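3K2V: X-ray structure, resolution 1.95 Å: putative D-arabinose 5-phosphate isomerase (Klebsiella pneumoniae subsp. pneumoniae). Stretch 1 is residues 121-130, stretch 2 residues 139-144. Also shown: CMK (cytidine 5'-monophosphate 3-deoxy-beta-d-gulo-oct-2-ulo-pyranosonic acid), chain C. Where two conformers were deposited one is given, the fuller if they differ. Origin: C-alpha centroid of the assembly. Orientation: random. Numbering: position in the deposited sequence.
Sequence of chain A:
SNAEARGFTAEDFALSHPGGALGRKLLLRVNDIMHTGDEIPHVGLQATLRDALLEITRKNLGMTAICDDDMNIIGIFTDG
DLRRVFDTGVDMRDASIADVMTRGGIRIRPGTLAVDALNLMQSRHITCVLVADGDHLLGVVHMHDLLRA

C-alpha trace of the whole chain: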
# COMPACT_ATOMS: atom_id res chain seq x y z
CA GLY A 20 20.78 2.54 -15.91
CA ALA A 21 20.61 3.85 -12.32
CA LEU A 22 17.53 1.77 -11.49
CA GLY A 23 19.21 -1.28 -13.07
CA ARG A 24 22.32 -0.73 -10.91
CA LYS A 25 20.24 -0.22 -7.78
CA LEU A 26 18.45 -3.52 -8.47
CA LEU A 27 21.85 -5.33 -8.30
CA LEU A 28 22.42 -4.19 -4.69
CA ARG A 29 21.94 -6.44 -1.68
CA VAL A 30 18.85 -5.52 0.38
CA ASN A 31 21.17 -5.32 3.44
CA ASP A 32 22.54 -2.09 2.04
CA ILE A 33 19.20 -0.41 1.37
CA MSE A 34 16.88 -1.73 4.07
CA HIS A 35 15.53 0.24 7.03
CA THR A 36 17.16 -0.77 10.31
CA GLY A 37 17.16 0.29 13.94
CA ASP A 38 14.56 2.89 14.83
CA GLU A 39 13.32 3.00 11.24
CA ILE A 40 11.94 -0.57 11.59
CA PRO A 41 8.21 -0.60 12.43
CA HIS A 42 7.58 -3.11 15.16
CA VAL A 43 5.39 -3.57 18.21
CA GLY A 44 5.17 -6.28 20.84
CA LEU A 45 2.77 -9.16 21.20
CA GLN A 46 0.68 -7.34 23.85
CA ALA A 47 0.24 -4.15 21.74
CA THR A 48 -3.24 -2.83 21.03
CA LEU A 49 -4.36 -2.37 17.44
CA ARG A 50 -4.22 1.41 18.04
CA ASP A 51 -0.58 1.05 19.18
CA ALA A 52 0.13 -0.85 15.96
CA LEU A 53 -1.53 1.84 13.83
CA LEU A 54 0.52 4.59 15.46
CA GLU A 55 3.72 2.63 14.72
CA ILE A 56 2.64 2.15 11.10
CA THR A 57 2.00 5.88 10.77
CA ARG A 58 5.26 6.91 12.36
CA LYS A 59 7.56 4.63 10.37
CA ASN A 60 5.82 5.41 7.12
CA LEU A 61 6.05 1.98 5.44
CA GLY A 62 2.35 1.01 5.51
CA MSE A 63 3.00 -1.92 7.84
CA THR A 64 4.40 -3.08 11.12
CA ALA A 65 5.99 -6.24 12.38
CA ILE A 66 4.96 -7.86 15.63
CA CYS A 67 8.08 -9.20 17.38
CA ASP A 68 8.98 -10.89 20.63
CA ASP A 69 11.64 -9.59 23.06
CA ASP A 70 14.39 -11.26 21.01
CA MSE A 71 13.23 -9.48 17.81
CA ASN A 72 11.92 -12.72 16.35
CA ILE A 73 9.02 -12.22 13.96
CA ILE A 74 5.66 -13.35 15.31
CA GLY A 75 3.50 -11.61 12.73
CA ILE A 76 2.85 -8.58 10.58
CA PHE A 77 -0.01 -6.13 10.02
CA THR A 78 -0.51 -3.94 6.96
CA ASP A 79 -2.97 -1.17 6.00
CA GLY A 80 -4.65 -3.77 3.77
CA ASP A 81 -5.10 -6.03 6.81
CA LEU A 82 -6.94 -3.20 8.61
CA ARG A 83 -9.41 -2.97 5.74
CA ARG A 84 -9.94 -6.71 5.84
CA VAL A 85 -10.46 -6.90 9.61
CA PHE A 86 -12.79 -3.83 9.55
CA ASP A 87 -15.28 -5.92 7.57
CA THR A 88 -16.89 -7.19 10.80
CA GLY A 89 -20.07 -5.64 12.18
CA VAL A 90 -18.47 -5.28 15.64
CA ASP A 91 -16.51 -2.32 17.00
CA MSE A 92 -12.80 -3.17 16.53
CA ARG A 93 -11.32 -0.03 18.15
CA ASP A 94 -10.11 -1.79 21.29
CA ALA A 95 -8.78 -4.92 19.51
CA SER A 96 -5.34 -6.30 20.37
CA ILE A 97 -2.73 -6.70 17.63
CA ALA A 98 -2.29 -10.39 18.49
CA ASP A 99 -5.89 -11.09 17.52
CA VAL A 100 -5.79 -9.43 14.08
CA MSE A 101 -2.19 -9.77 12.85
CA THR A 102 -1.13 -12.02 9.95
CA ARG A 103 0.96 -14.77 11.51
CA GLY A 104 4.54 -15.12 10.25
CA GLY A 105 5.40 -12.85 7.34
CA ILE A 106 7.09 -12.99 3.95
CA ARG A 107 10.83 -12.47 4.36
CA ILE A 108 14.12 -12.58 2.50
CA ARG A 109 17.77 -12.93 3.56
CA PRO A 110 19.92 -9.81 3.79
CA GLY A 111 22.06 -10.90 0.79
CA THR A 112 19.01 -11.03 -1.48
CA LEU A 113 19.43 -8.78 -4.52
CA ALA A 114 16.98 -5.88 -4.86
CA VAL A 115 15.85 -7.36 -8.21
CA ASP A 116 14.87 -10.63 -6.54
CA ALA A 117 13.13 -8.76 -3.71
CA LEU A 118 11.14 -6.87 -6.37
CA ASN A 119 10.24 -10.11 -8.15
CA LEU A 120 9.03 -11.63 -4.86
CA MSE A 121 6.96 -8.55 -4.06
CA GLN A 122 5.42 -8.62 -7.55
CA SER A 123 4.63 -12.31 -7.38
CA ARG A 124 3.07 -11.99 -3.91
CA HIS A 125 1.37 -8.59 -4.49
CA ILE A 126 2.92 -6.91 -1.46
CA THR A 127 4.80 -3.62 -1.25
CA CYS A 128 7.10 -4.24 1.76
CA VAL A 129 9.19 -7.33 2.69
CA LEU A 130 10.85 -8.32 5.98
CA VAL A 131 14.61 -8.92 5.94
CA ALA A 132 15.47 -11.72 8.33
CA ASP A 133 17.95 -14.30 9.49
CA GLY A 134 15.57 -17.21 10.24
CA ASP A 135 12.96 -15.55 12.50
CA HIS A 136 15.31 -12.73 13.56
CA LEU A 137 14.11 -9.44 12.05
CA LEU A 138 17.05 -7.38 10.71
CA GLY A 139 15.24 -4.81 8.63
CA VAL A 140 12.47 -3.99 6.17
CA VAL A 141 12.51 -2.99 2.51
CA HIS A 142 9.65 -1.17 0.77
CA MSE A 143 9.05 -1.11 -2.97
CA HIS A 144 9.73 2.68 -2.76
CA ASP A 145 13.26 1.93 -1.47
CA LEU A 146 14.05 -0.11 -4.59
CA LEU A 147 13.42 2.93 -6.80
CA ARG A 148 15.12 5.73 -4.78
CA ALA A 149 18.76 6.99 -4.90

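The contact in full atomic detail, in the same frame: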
# COMPACT_ATOMS: atom_id res chain seq x y z
N MSE A 121 8.06 -9.46 -4.41
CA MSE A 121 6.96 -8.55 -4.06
C MSE A 121 5.88 -8.55 -5.15
O MSE A 121 4.68 -8.57 -4.85
CB MSE A 121 7.49 -7.14 -3.77
CG MSE A 121 8.21 -7.03 -2.42
SE MSE A 121 8.67 -5.17 -1.87
CE MSE A 121 10.54 -5.13 -2.38
N GLN A 122 6.32 -8.54 -6.41
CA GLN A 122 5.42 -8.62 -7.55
C GLN A 122 4.63 -9.90 -7.53
O GLN A 122 3.42 -9.86 -7.72
CB GLN A 122 6.19 -8.58 -8.88
CG GLN A 122 6.70 -7.23 -9.24
CD GLN A 122 5.59 -6.29 -9.60
OE1 GLN A 122 5.19 -5.45 -8.78
NE2 GLN A 122 5.03 -6.45 -10.80
N SER A 123 5.30 -11.02 -7.33
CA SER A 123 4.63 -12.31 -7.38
C SER A 123 3.69 -12.53 -6.20
O SER A 123 2.69 -13.24 -6.33
CB SER A 123 5.61 -13.47 -7.53
OG SER A 123 6.27 -13.75 -6.32
N ARG A 124 3.96 -11.89 -5.06
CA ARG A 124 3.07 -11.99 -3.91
C ARG A 124 2.11 -10.81 -3.74
O ARG A 124 1.26 -10.84 -2.85
CB ARG A 124 3.88 -12.15 -2.62
CG ARG A 124 4.89 -13.30 -2.63
CD ARG A 124 4.24 -14.64 -2.86
NE ARG A 124 3.45 -15.03 -1.69
CZ ARG A 124 3.93 -15.69 -0.62
NH1 ARG A 124 5.21 -16.05 -0.56
NH2 ARG A 124 3.11 -15.98 0.38
N HIS A 125 2.21 -9.79 -4.59
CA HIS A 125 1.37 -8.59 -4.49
C HIS A 125 1.43 -7.90 -3.13
O HIS A 125 0.41 -7.58 -2.53
CB HIS A 125 -0.08 -8.90 -4.91
CG HIS A 125 -0.16 -9.51 -6.27
ND1 HIS A 125 -0.47 -8.79 -7.40
CD2 HIS A 125 0.12 -10.77 -6.69
CE1 HIS A 125 -0.43 -9.58 -8.45
NE2 HIS A 125 -0.06 -10.79 -8.05
N ILE A 126 2.65 -7.64 -2.69
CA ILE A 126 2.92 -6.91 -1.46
C ILE A 126 3.86 -5.76 -1.81
O ILE A 126 4.50 -5.81 -2.85
CB ILE A 126 3.54 -7.83 -0.39
CG1 ILE A 126 4.87 -8.45 -0.89
CG2 ILE A 126 2.53 -8.93 -0.00
CD1 ILE A 126 5.63 -9.38 0.17
N THR A 127 3.92 -4.74 -0.98
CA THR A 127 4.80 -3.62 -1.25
C THR A 127 5.93 -3.44 -0.22
O THR A 127 6.69 -2.48 -0.29
CB THR A 127 4.02 -2.34 -1.39
OG1 THR A 127 3.24 -2.14 -0.22
CG2 THR A 127 3.09 -2.42 -2.66
N CYS A 128 6.05 -4.36 0.73
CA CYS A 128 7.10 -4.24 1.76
C CYS A 128 7.44 -5.64 2.27
O CYS A 128 6.52 -6.41 2.59
CB CYS A 128 6.62 -3.30 2.91
SG CYS A 128 7.93 -2.66 4.04
N VAL A 129 8.74 -5.99 2.35
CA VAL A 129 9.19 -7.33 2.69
C VAL A 129 10.13 -7.26 3.92
O VAL A 129 10.90 -6.30 4.09
CB VAL A 129 9.85 -8.02 1.46
CG1 VAL A 129 11.10 -7.26 1.02
CG2 VAL A 129 10.23 -9.48 1.73
N LEU A 130 10.01 -8.26 4.79
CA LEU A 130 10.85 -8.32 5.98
C LEU A 130 12.21 -8.87 5.55
O LEU A 130 12.29 -9.73 4.66
CB LEU A 130 10.25 -9.24 7.03
CG LEU A 130 8.81 -8.91 7.46
CD1 LEU A 130 8.32 -10.01 8.38
CD2 LEU A 130 8.77 -7.54 8.12
N GLY A 139 15.60 -6.01 9.34
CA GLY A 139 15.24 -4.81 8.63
C GLY A 139 14.00 -5.02 7.78
O GLY A 139 13.41 -6.09 7.79
N VAL A 140 13.63 -3.97 7.04
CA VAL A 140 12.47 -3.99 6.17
C VAL A 140 12.81 -3.20 4.92
O VAL A 140 13.51 -2.18 5.01
CB VAL A 140 11.23 -3.40 6.86
CG1 VAL A 140 10.04 -3.39 5.94
CG2 VAL A 140 10.89 -4.17 8.13
N VAL A 141 12.35 -3.68 3.78
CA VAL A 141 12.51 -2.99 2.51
C VAL A 141 11.14 -2.76 1.91
O VAL A 141 10.34 -3.68 1.85
CB VAL A 141 13.31 -3.81 1.48
CG1 VAL A 141 13.57 -2.95 0.23
CG2 VAL A 141 14.59 -4.32 2.06
N HIS A 142 10.90 -1.53 1.45
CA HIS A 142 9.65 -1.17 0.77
C HIS A 142 9.94 -1.03 -0.71
O HIS A 142 11.07 -0.69 -1.12
CB HIS A 142 9.15 0.18 1.31
CG HIS A 142 7.71 0.47 0.98
ND1 HIS A 142 7.32 0.97 -0.25
CD2 HIS A 142 6.58 0.34 1.71
CE1 HIS A 142 6.01 1.12 -0.26
NE2 HIS A 142 5.53 0.75 0.91
N MSE A 143 8.93 -1.30 -1.52
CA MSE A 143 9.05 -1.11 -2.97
C MSE A 143 9.61 0.29 -3.29
O MSE A 143 10.44 0.40 -4.19
CB MSE A 143 7.71 -1.37 -3.69
CG MSE A 143 7.84 -1.64 -5.20
SE MSE A 143 6.15 -2.39 -5.93
CE MSE A 143 6.35 -4.23 -5.31
N HIS A 144 9.20 1.32 -2.55
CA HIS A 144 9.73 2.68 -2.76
C HIS A 144 11.25 2.77 -2.62
O HIS A 144 11.90 3.52 -3.35
CB HIS A 144 9.12 3.69 -1.76
CG HIS A 144 7.72 4.07 -2.08
ND1 HIS A 144 7.31 4.43 -3.34
CD2 HIS A 144 6.63 4.18 -1.29
CE1 HIS A 144 6.02 4.73 -3.32
NE2 HIS A 144 5.58 4.59 -2.08
N1C CMK C . 2.17 -9.79 4.08
C2C CMK C . 3.08 -10.75 4.55
N3C CMK C . 4.43 -10.41 4.56
C4C CMK C . 4.92 -9.21 4.07
C5C CMK C . 4.01 -8.25 3.59
C6C CMK C . 2.64 -8.55 3.60
O2C CMK C . 2.71 -11.85 5.00
N4C CMK C . 6.26 -9.02 4.12
C1' CMK C . 0.70 -10.13 4.09
C2' CMK C . -0.16 -9.02 4.68
O2' CMK C . -0.23 -9.21 6.10
C3' CMK C . -1.50 -9.26 3.99
C4' CMK C . -1.10 -9.84 2.62
O4' CMK C . 0.33 -10.26 2.72
O3' CMK C . -2.24 -10.23 4.72
C5' CMK C . -1.11 -8.81 1.51
O5' CMK C . -0.34 -7.63 1.85
PA CMK C . -1.07 -6.17 1.59
O1A CMK C . -2.22 -6.04 2.52
O2A CMK C . -0.07 -5.07 1.77
O6 CMK C . -2.26 -5.54 -2.08
C2 CMK C . -2.58 -5.54 -0.67
O2 CMK C . -1.53 -6.28 0.02
C3 CMK C . -2.66 -4.07 -0.20
C4 CMK C . -3.50 -3.18 -1.14
O4 CMK C . -3.42 -1.79 -0.70
C5 CMK C . -3.08 -3.32 -2.59
C6 CMK C . -3.17 -4.80 -2.93
C7 CMK C . -2.72 -5.10 -4.35
C1 CMK C . -3.86 -6.35 -0.37
O1X CMK C . -3.77 -7.58 -0.54
O1Y CMK C . -4.87 -5.76 0.07
O5 CMK C . -1.73 -2.83 -2.80
C8 CMK C . -2.99 -6.57 -4.71
O8 CMK C . -2.32 -6.84 -5.95
O7 CMK C . -3.43 -4.28 -5.25
O HOH W 1 2.90 0.40 1.10

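Two antiparallel strands, 128-130 and 139-142, pair edge to edge, their N-to-C directions 159° apart. Gly139 lies at the start of the contact and meets stretch 1 through backbone alone, its O 3.8 Å from Leu130 C. Val140 forms a non-hydrogen-bonded pair with Leu130, and both side chains lie on the same sheet face as those of Cys128 and His142. There Val140 CG2 packs 4.0 Å from Leu130 CD2, while Val140 CG1 comes within 2.9 Å of Cys128 SG, very tight for carbon and sulfur; both residues were deposited in two conformers, of which one is given. Val141 carries the strand ladder: its N donates to Val129 O (3.0 Å) and its O accepts from Val129 N (2.9 Å), both nearly linear. Their side chains share the other face, Val129 CG1 lying 4.1 Å from Val141 CB. Val141 O also receives a CA-H...O contact from Cys128 CA at 3.3 Å. His142 and Cys128 form a non-hydrogen-bonded pair, their CA atoms 4.1 Å apart, against 5.5 Å for the CA atoms of the hydrogen-bonded pair Val129 and Val141. Thr127 O sits over one face of the His142 ring, 3.4 Å from His142 CG, and a water joins the two side chains, 2.7 Å from His142 NE2 and 2.9 Å from Thr127 OG1. The other ring nitrogen, His142 ND1, accepts from His144 N at 3.0 Å and so caps the helix that follows. Met143, a selenomethionine, extends the pairing beyond the strand: its N donates to Thr127 O at 2.8 Å, 169° at the hydrogen. It also has the largest area covered by stretch 1, and its side chain, t at chi1 and chi2 and m at chi3, reaches Met121 and Gln122 of the helix and Ile126 of the loop after it, with Met143 CE 3.5 Å from both Met121 CB and Ile126 O and 3.9 Å from Gln122 OE1. His144 makes no contact across the stretches; its part is the capping bond.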